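Local atomic coordinates of glutamine synthetase (Helicobacter pylori, PDB entry 5ZLI), a protein that belongs to the glutamine synthetases of type I-beta, enzymes assembled here from twelve copies of a chain with a beta-Grasp and a catalytic domain. Residues B[32-37]-B[452-457]; B[113-118]-B[237-242]; B[247-252]-B[375-380]; B[319-324]-B[381-386]. All coordinates share one frame; numbering follows the deposited sequence.

Contact 1. Residues B[32-37]-B[452-457]; sequences SDIKGT and QAYQSL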
loop_
_atom_site.group_PDB
_atom_site.type_symbol
_atom_site.label_atom_id
_atom_site.label_comp_id
_atom_site.label_asym_id
_atom_site.label_seq_id
_atom_site.Cartn_x
_atom_site.Cartn_y
_atom_site.Cartn_z
ATOM N N SER B 32 43.501 25.950 -5.857
ATOM C CA SER B 32 42.729 26.116 -4.642
ATOM C C SER B 32 42.322 27.572 -4.516
ATOM O O SER B 32 43.184 28.457 -4.500
ATOM C CB SER B 32 43.549 25.659 -3.434
ATOM O OG SER B 32 44.239 24.446 -3.742
ATOM N N ASP B 33 41.017 27.821 -4.450
ATOM C CA ASP B 33 40.522 29.151 -4.119
ATOM C C ASP B 33 40.785 29.417 -2.642
ATOM O O ASP B 33 41.391 28.604 -1.943
ATOM C CB ASP B 33 39.037 29.308 -4.495
ATOM C CG ASP B 33 38.055 28.539 -3.573
ATOM O OD1 ASP B 33 38.396 27.514 -2.928
ATOM O OD2 ASP B 33 36.894 29.004 -3.496
ATOM N N ILE B 34 40.370 30.594 -2.163
ATOM C CA ILE B 34 40.648 30.975 -0.777
ATOM C C ILE B 34 40.011 29.995 0.202
ATOM O O ILE B 34 40.642 29.587 1.180
ATOM C CB ILE B 34 40.208 32.426 -0.516
ATOM C CG1 ILE B 34 41.061 33.376 -1.333
ATOM C CG2 ILE B 34 40.317 32.805 0.986
ATOM C CD1 ILE B 34 40.542 34.787 -1.257
ATOM N N LYS B 35 38.739 29.630 -0.023
ATOM C CA LYS B 35 37.983 28.788 0.921
ATOM C C LYS B 35 38.622 27.422 1.161
ATOM O O LYS B 35 38.351 26.799 2.194
ATOM C CB LYS B 35 36.520 28.656 0.462
ATOM C CG LYS B 35 35.799 27.259 0.486
ATOM C CD LYS B 35 34.283 27.516 0.744
ATOM C CE LYS B 35 33.374 26.298 0.687
ATOM N NZ LYS B 35 32.995 26.078 -0.761
ATOM N N GLY B 36 39.441 26.928 0.235
ATOM C CA GLY B 36 40.001 25.600 0.371
ATOM C C GLY B 36 39.454 24.617 -0.631
ATOM O O GLY B 36 39.796 23.427 -0.578
ATOM N N THR B 37 38.531 25.049 -1.465
ATOM C CA THR B 37 38.001 24.147 -2.457
ATOM C C THR B 37 39.029 23.881 -3.529
ATOM O O THR B 37 39.614 24.809 -4.087
ATOM C CB THR B 37 36.747 24.724 -3.077
ATOM O OG1 THR B 37 35.753 24.848 -2.060
ATOM C CG2 THR B 37 36.267 23.805 -4.205
ATOM N N GLN B 452 41.573 41.760 3.829
ATOM C CA GLN B 452 40.242 42.333 3.799
ATOM C C GLN B 452 39.331 41.462 2.955
ATOM O O GLN B 452 38.179 41.219 3.330
ATOM C CB GLN B 452 40.352 43.768 3.281
ATOM C CG GLN B 452 41.169 44.657 4.235
ATOM C CD GLN B 452 40.413 45.008 5.523
ATOM O OE1 GLN B 452 39.244 45.401 5.465
ATOM N NE2 GLN B 452 41.069 44.868 6.678
ATOM N N ALA B 453 39.866 40.879 1.884
ATOM C CA ALA B 453 39.080 39.910 1.136
ATOM C C ALA B 453 38.747 38.707 2.018
ATOM O O ALA B 453 37.585 38.326 2.149
ATOM C CB ALA B 453 39.840 39.477 -0.124
ATOM N N TYR B 454 39.739 38.161 2.713
ATOM C CA TYR B 454 39.474 36.991 3.529
ATOM C C TYR B 454 38.467 37.322 4.608
ATOM O O TYR B 454 37.611 36.507 4.928
ATOM C CB TYR B 454 40.770 36.475 4.140
ATOM C CG TYR B 454 40.631 35.183 4.936
ATOM C CD1 TYR B 454 40.785 33.957 4.307
ATOM C CD2 TYR B 454 40.385 35.190 6.308
ATOM C CE1 TYR B 454 40.688 32.777 5.000
ATOM C CE2 TYR B 454 40.277 33.998 7.024
ATOM C CZ TYR B 454 40.433 32.790 6.353
ATOM O OH TYR B 454 40.339 31.571 6.996
ATOM N N GLN B 455 38.564 38.514 5.184
ATOM C CA GLN B 455 37.608 38.938 6.198
ATOM C C GLN B 455 36.213 39.054 5.601
ATOM O O GLN B 455 35.241 38.558 6.165
ATOM C CB GLN B 455 38.062 40.267 6.811
ATOM C CG GLN B 455 36.950 41.060 7.511
ATOM C CD GLN B 455 36.332 42.135 6.616
ATOM O OE1 GLN B 455 36.902 42.526 5.582
ATOM N NE2 GLN B 455 35.145 42.607 7.008
ATOM N N SER B 456 36.108 39.701 4.446
ATOM C CA SER B 456 34.823 39.838 3.777
ATOM C C SER B 456 34.241 38.482 3.377
ATOM O O SER B 456 33.022 38.270 3.455
ATOM C CB SER B 456 34.988 40.734 2.550
ATOM O OG SER B 456 33.875 40.666 1.668
ATOM N N LEU B 457 35.092 37.547 2.961
ATOM C CA LEU B 457 34.613 36.238 2.542
ATOM C C LEU B 457 34.006 35.465 3.712
ATOM O O LEU B 457 32.896 34.919 3.620
ATOM C CB LEU B 457 35.785 35.461 1.937
ATOM C CG LEU B 457 35.551 34.012 1.541
ATOM C CD1 LEU B 457 34.942 33.918 0.171
ATOM C CD2 LEU B 457 36.831 33.271 1.595
#
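The turn at Ile34 approaches the helix at Tyr454 and Leu457 without pairing to it, with 7.5 Å between Ile34 CA and Tyr454 CA. Residues 32-37 join the antiparallel strands 26-32 and 38-44, a beta-hairpin of the beta-Grasp domain, and 452-457 belong to helix 448-466 of the catalytic domain. The contact therefore joins the two domains of the chain at a hairpin tip; the two segments meet through apolar side chains, with no hydrogen bond between them. Ile34 carries it through one branch. Its CG2, trans to the backbone N, points between two side chains of the helix, while CG1 takes the other direction. On one of them CG2 comes to the edge of the Tyr454 ring, near the ring plane, with CD1 at 3.5 Å. On the other it meets Leu457 CD2 at 3.6 Å, the two side chains lying alongside each other and running opposite ways. Tyr454 has its CG swung opposite the backbone N (chi1 -176°), and this carries the ring from the flank of its helix toward the turn. The phenol end is fixed separately, as OH hydrogen-bonds Ala320 O, and the ring also meets Phe321 with the planes at about 35°. Leu379 of helix 377-393 touches both Ile34 and Tyr454. Within the turn, Asp33 OD1 accepts a weak bond from Thr37 N at 2.9 Å.

Contact 2. Residues B[113-118]-B[237-242]; sequences CPRSIA and DLVEAA
Val239 divides its two methyls between two residues of the facing helix: chi1 of 174° sets CG1 trans to the backbone N, toward Arg115, and CG2 trans to the carbonyl carbon, toward Ala118. The Arg115 side chain leaves its helix with CG opposite the backbone N, and a bend at chi3 (123°) brings the guanidinium to the valine, the two side chains crossing at about a right angle. There NH1 lies 3.4 Å from Val239 CG1, an oblique approach to the flat group. The polar partners of that group are other residues: NH1 forms a salt bridge with Asp243, one turn further along helix 238-258, and NH2 one with Asp80. These carboxylates probably offset the buried positive charge and hold the group against the valine. Ala118 fills the other half of the contact. Its CB faces both Leu238 CD2, at 3.5 Å, and Val239 CG2, at 3.6 Å, so a small residue is met by two branched ones. Helices 114-118 and 238-242 run at 144° to each other, with 9.8 Å between their axes at closest approach. Each begins with a cap. Cys113 SG accepts a weak bond from Ser116 N, and Asp237 OD1 a weak one from Glu240 N at 3.4 Å. In return, Glu240 OE2 receives Asp237 N at 3.1 Å, on the anti side and tilted out of the carboxylate plane. This reciprocal pair is a capping box, here starting helix 238-258, which follows a strand of the catalytic domain's sheet.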
loop_
_atom_site.group_PDB
_atom_site.type_symbol
_atom_site.label_atom_id
_atom_site.label_comp_id
_atom_site.label_asym_id
_atom_site.label_seq_id
_atom_site.Cartn_x
_atom_site.Cartn_y
_atom_site.Cartn_z
ATOM N N CYS B 113 46.139 34.358 -4.058
ATOM C CA CYS B 113 46.179 32.938 -4.361
ATOM C C CYS B 113 46.768 32.231 -3.147
ATOM O O CYS B 113 47.948 32.423 -2.851
ATOM C CB CYS B 113 47.012 32.670 -5.610
ATOM S SG CYS B 113 47.386 30.912 -5.856
ATOM N N PRO B 114 45.996 31.410 -2.434
ATOM C CA PRO B 114 46.506 30.808 -1.202
ATOM C C PRO B 114 47.774 30.003 -1.401
ATOM O O PRO B 114 48.676 30.036 -0.552
ATOM C CB PRO B 114 45.345 29.920 -0.756
ATOM C CG PRO B 114 44.162 30.474 -1.400
ATOM C CD PRO B 114 44.623 30.972 -2.723
ATOM N N ARG B 115 47.826 29.189 -2.451
ATOM C CA ARG B 115 49.052 28.449 -2.705
ATOM C C ARG B 115 50.229 29.393 -3.028
ATOM O O ARG B 115 51.387 29.071 -2.718
ATOM C CB ARG B 115 48.784 27.427 -3.803
ATOM C CG ARG B 115 49.826 26.401 -3.883
ATOM C CD ARG B 115 49.517 25.299 -4.857
ATOM N NE ARG B 115 50.634 25.267 -5.790
ATOM C CZ ARG B 115 51.660 24.425 -5.735
ATOM N NH1 ARG B 115 51.717 23.493 -4.803
ATOM N NH2 ARG B 115 52.635 24.526 -6.624
ATOM N N SER B 116 49.953 30.571 -3.622
ATOM C CA SER B 116 50.993 31.588 -3.809
ATOM C C SER B 116 51.436 32.172 -2.470
ATOM O O SER B 116 52.620 32.474 -2.268
ATOM C CB SER B 116 50.501 32.704 -4.726
ATOM O OG SER B 116 50.419 32.306 -6.079
ATOM N N ILE B 117 50.484 32.405 -1.570
ATOM C CA ILE B 117 50.837 32.804 -0.215
ATOM C C ILE B 117 51.758 31.771 0.429
ATOM O O ILE B 117 52.768 32.126 1.040
ATOM C CB ILE B 117 49.560 33.035 0.627
ATOM C CG1 ILE B 117 48.770 34.233 0.070
ATOM C CG2 ILE B 117 49.871 33.180 2.147
ATOM C CD1 ILE B 117 47.432 34.525 0.766
ATOM N N ALA B 118 51.470 30.476 0.242
ATOM C CA ALA B 118 52.232 29.438 0.939
ATOM C C ALA B 118 53.668 29.362 0.482
ATOM O O ALA B 118 54.511 28.885 1.240
ATOM C CB ALA B 118 51.584 28.062 0.766
ATOM N N ASP B 237 57.346 19.865 3.527
ATOM C CA ASP B 237 57.579 21.303 3.607
ATOM C C ASP B 237 56.254 22.051 3.432
ATOM O O ASP B 237 55.241 21.487 3.015
ATOM C CB ASP B 237 58.647 21.743 2.598
ATOM C CG ASP B 237 58.121 21.912 1.168
ATOM O OD1 ASP B 237 57.357 22.881 0.909
ATOM O OD2 ASP B 237 58.522 21.090 0.297
ATOM N N LEU B 238 56.277 23.347 3.743
ATOM C CA LEU B 238 55.029 24.041 4.026
ATOM C C LEU B 238 54.045 23.885 2.881
ATOM O O LEU B 238 52.895 23.498 3.091
ATOM C CB LEU B 238 55.272 25.516 4.322
ATOM C CG LEU B 238 53.963 26.181 4.787
ATOM C CD1 LEU B 238 54.243 27.100 5.962
ATOM C CD2 LEU B 238 53.165 26.903 3.698
ATOM N N VAL B 239 54.475 24.157 1.656
ATOM C CA VAL B 239 53.550 24.032 0.528
ATOM C C VAL B 239 53.209 22.561 0.271
ATOM O O VAL B 239 52.036 22.184 0.163
ATOM C CB VAL B 239 54.144 24.695 -0.730
ATOM C CG1 VAL B 239 53.249 24.428 -1.956
ATOM C CG2 VAL B 239 54.441 26.189 -0.481
ATOM N N GLU B 240 54.237 21.716 0.157
ATOM C CA GLU B 240 54.045 20.298 -0.136
ATOM C C GLU B 240 53.143 19.609 0.877
ATOM O O GLU B 240 52.364 18.723 0.515
ATOM C CB GLU B 240 55.416 19.622 -0.214
ATOM C CG GLU B 240 55.444 18.169 -0.519
ATOM C CD GLU B 240 56.698 17.570 0.036
ATOM O OE1 GLU B 240 57.030 16.419 -0.320
ATOM O OE2 GLU B 240 57.370 18.278 0.823
ATOM N N ALA B 241 53.240 19.969 2.150
ATOM C CA ALA B 241 52.303 19.385 3.100
ATOM C C ALA B 241 50.874 19.796 2.768
ATOM O O ALA B 241 49.976 18.953 2.655
ATOM C CB ALA B 241 52.675 19.780 4.520
ATOM N N ALA B 242 50.662 21.087 2.542
ATOM C CA ALA B 242 49.335 21.561 2.204
ATOM C C ALA B 242 48.867 20.957 0.907
ATOM O O ALA B 242 47.658 20.756 0.718
ATOM C CB ALA B 242 49.338 23.084 2.082
#

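Contact 3. Residues B[247-252]-B[375-380]; sequences KLKYVV and SNPYLA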
loop_
_atom_site.group_PDB
_atom_site.type_symbol
_atom_site.label_atom_id
_atom_site.label_comp_id
_atom_site.label_asym_id
_atom_site.label_seq_id
_atom_site.Cartn_x
_atom_site.Cartn_y
_atom_site.Cartn_z
ATOM N N LYS B 247 45.308 16.498 -1.927
ATOM C CA LYS B 247 45.211 15.160 -2.523
ATOM C C LYS B 247 44.471 14.192 -1.596
ATOM O O LYS B 247 43.534 13.510 -2.021
ATOM C CB LYS B 247 46.597 14.605 -2.846
ATOM C CG LYS B 247 47.396 15.278 -3.945
ATOM C CD LYS B 247 48.537 14.299 -4.357
ATOM C CE LYS B 247 49.646 14.959 -5.163
ATOM N NZ LYS B 247 50.686 14.014 -5.595
ATOM N N LEU B 248 44.941 14.067 -0.345
ATOM C CA LEU B 248 44.302 13.225 0.666
ATOM C C LEU B 248 42.792 13.465 0.787
ATOM O O LEU B 248 42.008 12.503 0.795
ATOM C CB LEU B 248 44.998 13.446 2.016
ATOM C CG LEU B 248 44.658 12.831 3.394
ATOM C CD1 LEU B 248 43.463 13.453 4.114
ATOM C CD2 LEU B 248 44.401 11.383 3.259
ATOM N N LYS B 249 42.361 14.733 0.924
ATOM C CA LYS B 249 40.920 15.016 1.009
ATOM C C LYS B 249 40.170 14.473 -0.209
ATOM O O LYS B 249 39.166 13.769 -0.078
ATOM C CB LYS B 249 40.673 16.526 1.176
ATOM C CG LYS B 249 40.939 17.104 2.600
ATOM C CD LYS B 249 40.713 18.621 2.623
ATOM C CE LYS B 249 41.160 19.272 3.959
ATOM N NZ LYS B 249 41.125 20.799 3.986
ATOM N N TYR B 250 40.691 14.737 -1.395
ATOM C CA TYR B 250 40.126 14.205 -2.629
ATOM C C TYR B 250 40.088 12.678 -2.627
ATOM O O TYR B 250 39.119 12.076 -3.092
ATOM C CB TYR B 250 40.975 14.731 -3.788
ATOM C CG TYR B 250 40.674 14.189 -5.149
ATOM C CD1 TYR B 250 39.427 14.350 -5.733
ATOM C CD2 TYR B 250 41.674 13.543 -5.891
ATOM C CE1 TYR B 250 39.161 13.863 -7.018
ATOM C CE2 TYR B 250 41.413 13.043 -7.185
ATOM C CZ TYR B 250 40.155 13.213 -7.732
ATOM O OH TYR B 250 39.892 12.736 -8.984
ATOM N N VAL B 251 41.130 12.029 -2.097
ATOM C CA VAL B 251 41.249 10.584 -2.249
ATOM C C VAL B 251 40.246 9.868 -1.373
ATOM O O VAL B 251 39.711 8.824 -1.749
ATOM C CB VAL B 251 42.688 10.113 -1.976
ATOM C CG1 VAL B 251 42.746 8.611 -1.935
ATOM C CG2 VAL B 251 43.613 10.607 -3.065
ATOM N N VAL B 252 40.089 10.318 -0.144
ATOM C CA VAL B 252 39.099 9.676 0.695
ATOM C C VAL B 252 37.689 10.023 0.212
ATOM O O VAL B 252 36.823 9.144 0.142
ATOM C CB VAL B 252 39.351 9.998 2.177
ATOM C CG1 VAL B 252 40.842 10.141 2.440
ATOM C CG2 VAL B 252 38.673 11.216 2.557
ATOM N N SER B 375 39.989 24.450 7.440
ATOM C CA SER B 375 40.974 25.458 7.114
ATOM C C SER B 375 41.531 25.245 5.712
ATOM O O SER B 375 41.732 24.112 5.268
ATOM C CB SER B 375 42.089 25.398 8.153
ATOM O OG SER B 375 42.654 24.095 8.161
ATOM N N ASN B 376 41.859 26.342 5.049
ATOM C CA ASN B 376 42.663 26.215 3.851
ATOM C C ASN B 376 44.065 25.840 4.286
ATOM O O ASN B 376 44.732 26.651 4.953
ATOM C CB ASN B 376 42.681 27.506 3.036
ATOM C CG ASN B 376 43.363 27.344 1.664
ATOM O OD1 ASN B 376 44.422 26.704 1.526
ATOM N ND2 ASN B 376 42.746 27.923 0.643
ATOM N N PRO B 377 44.544 24.639 3.939
ATOM C CA PRO B 377 45.885 24.203 4.381
ATOM C C PRO B 377 47.015 25.165 4.009
ATOM O O PRO B 377 47.967 25.330 4.787
ATOM C CB PRO B 377 46.046 22.843 3.682
ATOM C CG PRO B 377 45.056 22.873 2.561
ATOM C CD PRO B 377 43.895 23.651 3.074
ATOM N N TYR B 378 46.937 25.812 2.848
ATOM C CA TYR B 378 47.965 26.775 2.485
ATOM C C TYR B 378 47.983 27.939 3.467
ATOM O O TYR B 378 48.998 28.204 4.129
ATOM C CB TYR B 378 47.741 27.240 1.051
ATOM C CG TYR B 378 47.782 26.087 0.095
ATOM C CD1 TYR B 378 48.995 25.495 -0.240
ATOM C CD2 TYR B 378 46.619 25.588 -0.479
ATOM C CE1 TYR B 378 49.058 24.427 -1.110
ATOM C CE2 TYR B 378 46.680 24.525 -1.359
ATOM C CZ TYR B 378 47.911 23.952 -1.663
ATOM O OH TYR B 378 47.972 22.898 -2.512
ATOM N N LEU B 379 46.832 28.597 3.623
ATOM C CA LEU B 379 46.727 29.742 4.515
ATOM C C LEU B 379 47.043 29.327 5.943
ATOM O O LEU B 379 47.868 29.960 6.605
ATOM C CB LEU B 379 45.319 30.356 4.413
ATOM C CG LEU B 379 44.761 30.834 3.040
ATOM C CD1 LEU B 379 43.473 31.598 3.213
ATOM C CD2 LEU B 379 45.728 31.689 2.234
ATOM N N ALA B 380 46.481 28.202 6.394
ATOM C CA ALA B 380 46.758 27.715 7.744
ATOM C C ALA B 380 48.266 27.531 7.964
ATOM O O ALA B 380 48.850 28.097 8.906
ATOM C CB ALA B 380 46.007 26.406 8.012
#
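Lys249 NZ reaches the loop ahead of helix 377-393, where it hydrogen-bonds Ser373 O and stands 3.6 Å from Ser375 O, a closeness that is not a bond. The same nitrogen is 4.1 Å from Pro377 CD, so the ammonium group ends against the start of the facing helix. The backbones stay well apart, with 11.0 Å between Lys249 CA and Pro377 CA, and between 247-252 and 375-380 only the lysine spans the gap. It can do so because its chain is fully extended beyond CG, with CG itself trans to the carbonyl carbon (chi1 -77°). All three touching residues are buried, and the backbone carbonyls of the loop probably help to stabilise the charge of the lysine. The helix start that it meets has its own cap. Asn376 occupies the N-cap position, and its OD1 accepts Tyr378 N at 3.0 Å with an N-H...O angle of 137°, the donor tilted 15° from the carbonyl plane. Its ND2 is bonded to Ile34 O, in the turn after strand 26-32, so one amide both caps the helix and reaches into the beta-Grasp domain. Cys481 of a neighbouring subunit packs on Lys249, which brings the contact close to a subunit boundary. Around it, Pro377 and Tyr378 rest on Ala242 and Gln246 of helix 238-258, Tyr378 and Leu379 lie on helix 114-128, and Leu248 and Val251 face helix 200-212.

Contact 4. Residues B[319-324]-B[381-386]; sequences AAFTNA and FAAILM
Thr322 and Ile384 form the tighter half of this contact between two helices of the catalytic domain, the end of helix 315-322 and the middle of helix 377-393; Phe321 and Ala383 form the looser half. In the first half, Thr322 CG2 meets Ile384 CD1 at 3.6 Å and CG1 at 4.0 Å, the side chains crossing at about a right angle. A chi1 of 52° places the threonine methyl trans to the carbonyl carbon, so that it faces the isoleucine, while OG1 hydrogen-bonds Leu318 O of its own helix. In the second half, the Ala383 methyl approaches the Phe321 ring obliquely. There is no hydrogen bond between the segments and no open solvent side, for all four touching residues are buried. Phe321 has further neighbours: Phe446 meets its ring edge-to-face and Met433 of helix 426-434 packs on it. Beyond Thr322 the chain leaves the helix at Asn323, whose ND2 is hydrogen-bonded to Phe370 O. The looser half is closest where Phe321 CD2 stands 3.9 Å from Ala383 CB.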
loop_
_atom_site.group_PDB
_atom_site.type_symbol
_atom_site.label_atom_id
_atom_site.label_comp_id
_atom_site.label_asym_id
_atom_site.label_seq_id
_atom_site.Cartn_x
_atom_site.Cartn_y
_atom_site.Cartn_z
ATOM N N ALA B 319 43.362 31.637 14.863
ATOM C CA ALA B 319 42.230 30.726 14.723
ATOM C C ALA B 319 41.434 31.012 13.461
ATOM O O ALA B 319 40.874 30.092 12.877
ATOM C CB ALA B 319 41.319 30.826 15.943
ATOM N N ALA B 320 41.418 32.270 13.009
ATOM C CA ALA B 320 40.748 32.671 11.771
ATOM C C ALA B 320 41.283 31.966 10.517
ATOM O O ALA B 320 40.582 31.913 9.499
ATOM C CB ALA B 320 40.838 34.187 11.618
ATOM N N PHE B 321 42.511 31.461 10.527
ATOM C CA PHE B 321 42.925 30.723 9.350
ATOM C C PHE B 321 42.951 29.228 9.563
ATOM O O PHE B 321 42.786 28.479 8.586
ATOM C CB PHE B 321 44.307 31.167 8.885
ATOM C CG PHE B 321 44.396 32.621 8.592
ATOM C CD1 PHE B 321 43.963 33.113 7.382
ATOM C CD2 PHE B 321 44.947 33.495 9.513
ATOM C CE1 PHE B 321 44.051 34.466 7.091
ATOM C CE2 PHE B 321 45.042 34.856 9.231
ATOM C CZ PHE B 321 44.604 35.336 8.017
ATOM N N THR B 322 43.156 28.788 10.814
ATOM C CA THR B 322 43.220 27.370 11.149
ATOM C C THR B 322 41.871 26.791 11.521
ATOM O O THR B 322 41.695 25.567 11.445
ATOM C CB THR B 322 44.175 27.122 12.320
ATOM O OG1 THR B 322 43.824 27.976 13.409
ATOM C CG2 THR B 322 45.590 27.400 11.893
ATOM N N ASN B 323 40.941 27.643 11.971
ATOM C CA ASN B 323 39.585 27.256 12.398
ATOM C C ASN B 323 38.622 28.223 11.711
ATOM O O ASN B 323 38.027 29.101 12.350
ATOM C CB ASN B 323 39.479 27.295 13.912
ATOM C CG ASN B 323 40.479 26.376 14.551
ATOM O OD1 ASN B 323 41.665 26.712 14.662
ATOM N ND2 ASN B 323 40.024 25.189 14.952
ATOM N N ALA B 324 38.444 28.006 10.397
ATOM C CA ALA B 324 37.955 29.028 9.485
ATOM C C ALA B 324 36.471 28.880 9.164
ATOM O O ALA B 324 35.974 29.541 8.239
ATOM C CB ALA B 324 38.800 29.021 8.209
ATOM N N PHE B 381 48.920 26.738 7.108
ATOM C CA PHE B 381 50.348 26.505 7.298
ATOM C C PHE B 381 51.126 27.808 7.191
ATOM O O PHE B 381 51.944 28.131 8.067
ATOM C CB PHE B 381 50.863 25.490 6.286
ATOM C CG PHE B 381 50.247 24.151 6.425
ATOM C CD1 PHE B 381 49.578 23.802 7.584
ATOM C CD2 PHE B 381 50.315 23.243 5.398
ATOM C CE1 PHE B 381 49.014 22.580 7.711
ATOM C CE2 PHE B 381 49.742 22.011 5.522
ATOM C CZ PHE B 381 49.095 21.681 6.681
ATOM N N ALA B 382 50.861 28.581 6.131
ATOM C CA ALA B 382 51.507 29.876 5.969
ATOM C C ALA B 382 51.392 30.702 7.236
ATOM O O ALA B 382 52.380 31.247 7.723
ATOM C CB ALA B 382 50.910 30.618 4.782
ATOM N N ALA B 383 50.177 30.854 7.757
ATOM C CA ALA B 383 49.977 31.665 8.964
ATOM C C ALA B 383 50.648 31.064 10.214
ATOM O O ALA B 383 51.220 31.789 11.031
ATOM C CB ALA B 383 48.479 31.881 9.186
ATOM N N ILE B 384 50.569 29.753 10.404
ATOM C CA ILE B 384 51.257 29.158 11.546
ATOM C C ILE B 384 52.740 29.477 11.505
ATOM O O ILE B 384 53.343 29.813 12.539
ATOM C CB ILE B 384 50.984 27.649 11.607
ATOM C CG1 ILE B 384 49.622 27.439 12.267
ATOM C CG2 ILE B 384 52.095 26.929 12.322
ATOM C CD1 ILE B 384 48.972 26.142 11.926
ATOM N N LEU B 385 53.354 29.399 10.316
ATOM C CA LEU B 385 54.778 29.703 10.237
ATOM C C LEU B 385 55.049 31.178 10.479
ATOM O O LEU B 385 55.998 31.522 11.179
ATOM C CB LEU B 385 55.356 29.244 8.911
ATOM C CG LEU B 385 56.819 29.672 8.787
ATOM C CD1 LEU B 385 57.742 29.005 9.819
ATOM C CD2 LEU B 385 57.311 29.361 7.356
ATOM N N MET B 386 54.212 32.067 9.948
ATOM C CA MET B 386 54.413 33.496 10.188
ATOM C C MET B 386 54.261 33.853 11.659
ATOM O O MET B 386 54.847 34.838 12.117
ATOM C CB MET B 386 53.433 34.345 9.381
ATOM C CG MET B 386 53.543 34.291 7.870
ATOM S SD MET B 386 55.120 34.748 7.147
ATOM C CE MET B 386 55.164 36.515 7.438
#

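The four contacts lie close together, their centres 11 to 14 Å apart, and every pair touches. Helix 377-393 is their common element: contact 3 uses its first turn, contact 4 the next, and both contacts 1 and 2 pack against it. Helix 238-258 serves contact 2 with its start and contact 3 further on. Along the chain, contact 1 closes a long loop that holds the other three; contact 2 closes before contacts 3 and 4 open, and these two interleave. Contacts 2, 3 and 4 join parts of the catalytic domain, whereas contact 1 brings in the beta-Grasp hairpin, so remote stretches of sequence converge on one buried helical core beside the domain boundary.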